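Local coordinates for protein dicer Related Helicase (PDB 6M6S) that binds double-stranded RNA through this C-terminal, RIG-I-like zinc-binding domain and, as a whole RLR-family helicase, probably hydrolyses ATP, at residues Y26-V30 with I121-I125; V36-W42 with F129-A135. One frame throughout, in Å; residues are numbered along the deposited sequence.

Contacts 1 and 2 lie with their centres about 13 Å apart in the C-terminal domain. Their segments alternate along the chain: 26-30, 36-42, 121-125, 129-135. The two early segments come from the strands 27-30 and 33-36 and the loop that follows. The two late segments come from strand 122-123 and helix 126-132, which follow each other directly. Each late segment thus meets an early one, in the same order. The two sites also touch: Y26 O lies 2.8 Å from F37 N, probably a hydrogen bond, and K28 packs on F37. Together they lay the chain after helix 111-117 against strand 27-30 and the loop after strand 33-36 of this RNA-binding domain, before the long helix 140-167.

Contact 1 of 2, residues Y26-V30 with I121-I125; sequences YIKKV and ISEAI
Segment 26-30 is extended from I27 to V30. Segment 121-125 is extended too, but only about 122-123 forms a strand, and a weakly bonded one. The touching parts run 52° apart, so the strands are parallel but splayed. K29 and E123 are paired, with CA atoms 4.6 Å apart. Two backbone bonds flank E123: K29 N donates to S122 O at 2.8 Å, and A124 N donates to K29 O at 2.9 Å. Farther back the gap is bridged by water, which donates to I27 O (2.7 Å) and accepts from S122 N (3.0 Å). Strand 122-123 is thereby added as an edge strand to the 27-30/33-36 hairpin, making a small mixed sheet within the RIG-I-type C-terminal domain. The K29 side chain (chi1 m, chi2 t, chi3 m, chi4 t) lies along I121: K29 CG is 3.6 Å from I121 CG2 and K29 CE 3.5 Å from I121 O. K29 NZ forms a salt bridge with E115 of helix 111-117 and stays 4.6 Å from E123 OE2. On the face of S122, K28 (chi1 m) brings CG to 3.7 Å from S122 OG, while its NZ reaches D128 in a salt bridge. I121 (m, t) turns inward, with CG2 4.0 Å from I27 CG2. At the far end A124 CB meets V30 CG2 at 3.7 Å.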
loop_
_atom_site.group_PDB
_atom_site.type_symbol
_atom_site.label_atom_id
_atom_site.label_comp_id
_atom_site.label_asym_id
_atom_site.label_seq_id
_atom_site.Cartn_x
_atom_site.Cartn_y
_atom_site.Cartn_z
ATOM N N TYR B 26 -11.912 0.329 16.762
ATOM C CA TYR B 26 -11.082 0.684 17.931
ATOM C C TYR B 26 -9.926 1.587 17.589
ATOM O O TYR B 26 -9.126 1.936 18.465
ATOM C CB TYR B 26 -10.568 -0.573 18.676
ATOM C CG TYR B 26 -11.712 -1.328 19.287
ATOM C CD1 TYR B 26 -12.347 -0.840 20.406
ATOM C CD2 TYR B 26 -12.201 -2.490 18.692
ATOM C CE1 TYR B 26 -13.417 -1.501 20.935
ATOM C CE2 TYR B 26 -13.278 -3.156 19.216
ATOM C CZ TYR B 26 -13.873 -2.664 20.327
ATOM O OH TYR B 26 -14.945 -3.339 20.858
ATOM N N ILE B 27 -9.747 1.948 16.320
ATOM C CA ILE B 27 -8.638 2.805 15.979
ATOM C C ILE B 27 -9.130 4.242 16.068
ATOM O O ILE B 27 -10.194 4.577 15.520
ATOM C CB ILE B 27 -8.212 2.602 14.524
ATOM C CG1 ILE B 27 -7.802 1.140 14.304
ATOM C CG2 ILE B 27 -7.035 3.543 14.134
ATOM C CD1 ILE B 27 -6.614 0.625 15.137
ATOM N N LYS B 28 -8.393 5.090 16.783
ATOM C CA LYS B 28 -8.817 6.495 16.956
ATOM C C LYS B 28 -7.527 7.295 16.880
ATOM O O LYS B 28 -6.439 6.755 17.223
ATOM C CB LYS B 28 -9.440 6.709 18.333
ATOM C CG LYS B 28 -10.769 5.962 18.447
ATOM C CD LYS B 28 -11.055 5.677 19.854
ATOM C CE LYS B 28 -12.002 4.512 19.966
ATOM N NZ LYS B 28 -13.371 4.929 19.655
ATOM N N LYS B 29 -7.590 8.529 16.351
ATOM C CA LYS B 29 -6.400 9.336 16.129
ATOM C C LYS B 29 -6.119 10.319 17.251
ATOM O O LYS B 29 -7.045 10.984 17.759
ATOM C CB LYS B 29 -6.611 10.231 14.904
ATOM C CG LYS B 29 -6.967 9.525 13.656
ATOM C CD LYS B 29 -7.144 10.576 12.527
ATOM C CE LYS B 29 -8.474 11.277 12.515
ATOM N NZ LYS B 29 -8.606 11.911 11.183
ATOM N N VAL B 30 -4.835 10.492 17.560
ATOM C CA VAL B 30 -4.416 11.571 18.411
ATOM C C VAL B 30 -3.380 12.366 17.619
ATOM O O VAL B 30 -2.249 11.902 17.440
ATOM C CB VAL B 30 -3.801 11.044 19.693
ATOM C CG1 VAL B 30 -3.372 12.228 20.589
ATOM C CG2 VAL B 30 -4.819 10.127 20.396
ATOM N N ILE B 121 -12.273 7.134 10.788
ATOM C CA ILE B 121 -11.513 7.026 12.044
ATOM C C ILE B 121 -11.742 8.326 12.795
ATOM O O ILE B 121 -11.459 9.428 12.291
ATOM C CB ILE B 121 -9.984 6.809 11.757
ATOM C CG1 ILE B 121 -9.838 5.493 11.003
ATOM C CG2 ILE B 121 -9.181 6.757 13.084
ATOM C CD1 ILE B 121 -8.417 5.163 10.583
ATOM N N SER B 122 -12.253 8.222 14.016
ATOM C CA SER B 122 -12.544 9.430 14.787
ATOM C C SER B 122 -11.264 9.959 15.517
ATOM O O SER B 122 -10.277 9.209 15.736
ATOM C CB SER B 122 -13.662 9.135 15.816
ATOM O OG SER B 122 -13.190 8.247 16.825
ATOM N N GLU B 123 -11.272 11.232 15.910
ATOM C CA GLU B 123 -10.247 11.708 16.855
ATOM C C GLU B 123 -10.594 11.272 18.270
ATOM O O GLU B 123 -11.744 11.431 18.714
ATOM C CB GLU B 123 -10.165 13.239 16.773
ATOM C CG GLU B 123 -9.896 13.654 15.319
ATOM C CD GLU B 123 -9.653 15.125 15.109
ATOM O OE1 GLU B 123 -10.139 15.952 15.932
ATOM O OE2 GLU B 123 -9.009 15.452 14.068
ATOM N N ALA B 124 -9.609 10.717 18.985
ATOM C CA ALA B 124 -9.802 10.261 20.360
ATOM C C ALA B 124 -10.304 11.342 21.275
ATOM O O ALA B 124 -9.936 12.516 21.119
ATOM C CB ALA B 124 -8.452 9.718 20.925
ATOM N N ILE B 125 -11.199 10.963 22.185
ATOM C CA ILE B 125 -11.696 11.874 23.213
ATOM C C ILE B 125 -11.307 11.272 24.556
ATOM O O ILE B 125 -10.850 10.136 24.633
ATOM C CB ILE B 125 -13.249 11.979 23.197
ATOM C CG1 ILE B 125 -13.900 10.588 23.285
ATOM C CG2 ILE B 125 -13.731 12.677 21.941
ATOM C CD1 ILE B 125 -15.420 10.675 23.505
HETATM O O HOH W 1 -12.752 5.449 15.039
HETATM O O HOH W 2 -14.696 6.083 16.931
HETATM O O HOH W 3 -11.969 12.023 12.039
HETATM O O HOH W 4 -7.359 13.321 19.981
#

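Contact 2 of 2, residues V36-W42 with F129-A135; sequences VFDPSVW and FRIMLNA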
loop_
_atom_site.group_PDB
_atom_site.type_symbol
_atom_site.label_atom_id
_atom_site.label_comp_id
_atom_site.label_asym_id
_atom_site.label_seq_id
_atom_site.Cartn_x
_atom_site.Cartn_y
_atom_site.Cartn_z
ATOM N N VAL B 36 -4.548 2.114 18.953
ATOM C CA VAL B 36 -5.591 1.128 19.243
ATOM C C VAL B 36 -6.178 1.314 20.635
ATOM O O VAL B 36 -5.443 1.253 21.653
ATOM C CB VAL B 36 -5.014 -0.323 19.099
ATOM C CG1 VAL B 36 -6.163 -1.355 19.331
ATOM C CG2 VAL B 36 -4.308 -0.553 17.740
ATOM N N PHE B 37 -7.497 1.521 20.717
ATOM C CA PHE B 37 -8.165 1.676 22.036
ATOM C C PHE B 37 -9.049 0.485 22.383
ATOM O O PHE B 37 -10.077 0.651 23.007
ATOM C CB PHE B 37 -9.016 2.973 22.056
ATOM C CG PHE B 37 -8.178 4.250 22.024
ATOM C CD1 PHE B 37 -7.637 4.731 20.834
ATOM C CD2 PHE B 37 -7.988 5.002 23.208
ATOM C CE1 PHE B 37 -6.869 5.924 20.809
ATOM C CE2 PHE B 37 -7.202 6.189 23.182
ATOM C CZ PHE B 37 -6.656 6.647 21.955
ATOM N N ASP B 38 -8.617 -0.724 22.029
ATOM C CA ASP B 38 -9.275 -1.968 22.471
ATOM C C ASP B 38 -8.375 -2.539 23.587
ATOM O O ASP B 38 -7.229 -2.923 23.296
ATOM C CB ASP B 38 -9.348 -2.967 21.299
ATOM C CG ASP B 38 -9.885 -4.319 21.683
ATOM O OD1 ASP B 38 -10.203 -4.551 22.873
ATOM O OD2 ASP B 38 -9.965 -5.205 20.803
ATOM N N PRO B 39 -8.866 -2.585 24.834
ATOM C CA PRO B 39 -7.983 -3.069 25.915
ATOM C C PRO B 39 -7.579 -4.523 25.716
ATOM O O PRO B 39 -6.516 -4.955 26.225
ATOM C CB PRO B 39 -8.826 -2.883 27.184
ATOM C CG PRO B 39 -10.210 -2.798 26.703
ATOM C CD PRO B 39 -10.173 -2.145 25.327
ATOM N N SER B 40 -8.328 -5.263 24.893
ATOM C CA SER B 40 -7.942 -6.670 24.630
ATOM C C SER B 40 -6.765 -6.844 23.730
ATOM O O SER B 40 -6.244 -7.956 23.635
ATOM C CB SER B 40 -9.116 -7.430 23.977
ATOM O OG SER B 40 -10.204 -7.404 24.859
ATOM N N VAL B 41 -6.371 -5.791 23.008
ATOM C CA VAL B 41 -5.383 -5.948 21.949
ATOM C C VAL B 41 -4.040 -6.416 22.526
ATOM O O VAL B 41 -3.266 -7.082 21.843
ATOM C CB VAL B 41 -5.216 -4.650 21.146
ATOM C CG1 VAL B 41 -4.437 -3.648 21.926
ATOM C CG2 VAL B 41 -4.514 -4.960 19.813
ATOM N N TRP B 42 -3.786 -6.121 23.825
ATOM C CA TRP B 42 -2.461 -6.410 24.316
ATOM C C TRP B 42 -2.187 -7.936 24.368
ATOM O O TRP B 42 -0.998 -8.361 24.330
ATOM C CB TRP B 42 -2.286 -5.812 25.717
ATOM C CG TRP B 42 -2.247 -4.276 25.790
ATOM C CD1 TRP B 42 -3.177 -3.456 26.366
ATOM C CD2 TRP B 42 -1.179 -3.421 25.342
ATOM N NE1 TRP B 42 -2.777 -2.157 26.311
ATOM C CE2 TRP B 42 -1.549 -2.093 25.714
ATOM C CE3 TRP B 42 0.053 -3.652 24.684
ATOM C CZ2 TRP B 42 -0.758 -0.992 25.416
ATOM C CZ3 TRP B 42 0.866 -2.570 24.396
ATOM C CH2 TRP B 42 0.461 -1.249 24.814
ATOM N N PHE B 129 -9.854 6.978 26.404
ATOM C CA PHE B 129 -8.675 6.659 27.228
ATOM C C PHE B 129 -9.069 5.862 28.449
ATOM O O PHE B 129 -8.288 5.042 28.952
ATOM C CB PHE B 129 -7.954 7.940 27.659
ATOM C CG PHE B 129 -7.182 8.583 26.558
ATOM C CD1 PHE B 129 -7.808 9.440 25.692
ATOM C CD2 PHE B 129 -5.835 8.294 26.346
ATOM C CE1 PHE B 129 -7.091 10.017 24.614
ATOM C CE2 PHE B 129 -5.139 8.883 25.302
ATOM C CZ PHE B 129 -5.771 9.720 24.415
ATOM N N ARG B 130 -10.285 6.060 28.917
ATOM C CA ARG B 130 -10.669 5.430 30.165
ATOM C C ARG B 130 -10.666 3.915 30.115
ATOM O O ARG B 130 -10.226 3.293 31.057
ATOM C CB ARG B 130 -12.019 5.929 30.603
ATOM C CG ARG B 130 -12.030 7.405 30.857
ATOM C CD ARG B 130 -13.428 7.820 31.257
ATOM N NE ARG B 130 -13.867 7.145 32.481
ATOM C CZ ARG B 130 -13.691 7.636 33.698
ATOM N NH1 ARG B 130 -13.087 8.804 33.874
ATOM N NH2 ARG B 130 -14.115 6.961 34.740
ATOM N N ILE B 131 -11.128 3.318 29.006
ATOM C CA ILE B 131 -11.115 1.855 28.954
ATOM C C ILE B 131 -9.679 1.301 28.859
ATOM O O ILE B 131 -9.422 0.116 29.176
ATOM C CB ILE B 131 -12.023 1.295 27.816
ATOM C CG1 ILE B 131 -12.310 -0.202 28.021
ATOM C CG2 ILE B 131 -11.446 1.596 26.432
ATOM C CD1 ILE B 131 -13.660 -0.501 28.640
ATOM N N MET B 132 -8.717 2.136 28.431
ATOM C CA MET B 132 -7.358 1.642 28.281
ATOM C C MET B 132 -6.510 1.800 29.555
ATOM O O MET B 132 -5.410 1.236 29.642
ATOM C CB MET B 132 -6.652 2.336 27.100
ATOM C CG MET B 132 -7.283 1.967 25.762
ATOM S SD MET B 132 -7.169 0.246 25.343
ATOM C CE MET B 132 -5.483 0.081 24.916
ATOM N N LEU B 133 -7.019 2.595 30.481
ATOM C CA LEU B 133 -6.262 3.036 31.656
ATOM C C LEU B 133 -5.524 1.890 32.364
ATOM O O LEU B 133 -4.297 1.875 32.487
ATOM C CB LEU B 133 -7.228 3.640 32.631
ATOM C CG LEU B 133 -7.156 5.127 32.938
ATOM C CD1 LEU B 133 -6.498 5.901 31.811
ATOM C CD2 LEU B 133 -8.595 5.637 33.272
ATOM N N ASN B 134 -6.282 0.887 32.742
ATOM C CA ASN B 134 -5.655 -0.182 33.488
ATOM C C ASN B 134 -5.650 -1.496 32.736
ATOM O O ASN B 134 -5.677 -2.567 33.353
ATOM C CB ASN B 134 -6.360 -0.343 34.825
ATOM C CG ASN B 134 -6.361 0.934 35.649
ATOM O OD1 ASN B 134 -7.410 1.421 36.055
ATOM N ND2 ASN B 134 -5.183 1.499 35.870
ATOM N N ALA B 135 -5.556 -1.395 31.412
ATOM C CA ALA B 135 -5.635 -2.531 30.529
ATOM C C ALA B 135 -4.473 -3.490 30.719
ATOM O O ALA B 135 -4.585 -4.653 30.287
ATOM C CB ALA B 135 -5.694 -2.056 29.062
HETATM O O HOH W 5 -5.476 -6.772 27.795
HETATM O O HOH W 6 -3.362 0.289 27.951
#
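M132 is the main bump here. Its side chain, with all three chi angles m, pushes into a hollow formed by the backbone of 36-39 and the F37, P39 and W42 side chains. M132 SD sits 3.3 Å from P39 N and 3.5 Å from F37 C. M132 CE goes deeper, to 3.5 Å from V36 O and 3.8 Å from W42 NE1. An Asx turn, S40 N to D38 OD1 at 2.8 Å, helps shape this loop. P39 is the answering bump. It fits between I131 and A135, with P39 CG 3.6 Å from I131 CG1 and P39 CB 3.7 Å from A135 CB. The type I turn from M132 to A135 brings A135 round, so that A135 CB also meets the W42 ring edge at CD1 (3.9 Å). At the other end the edge of F37 points at the face of F129, a T-shaped pair with centroids 5.2 Å apart and planes at 85°. The contact thus joins the loop after strand 33-36 to helix 126-132 and the turn that follows. V36 O is buried without a polar partner. Direct cohesion therefore rests on apolar fit and the edge-to-face aromatic pair, while a water bridges W42 NE1 (3.0 Å) and M132 O (2.8 Å).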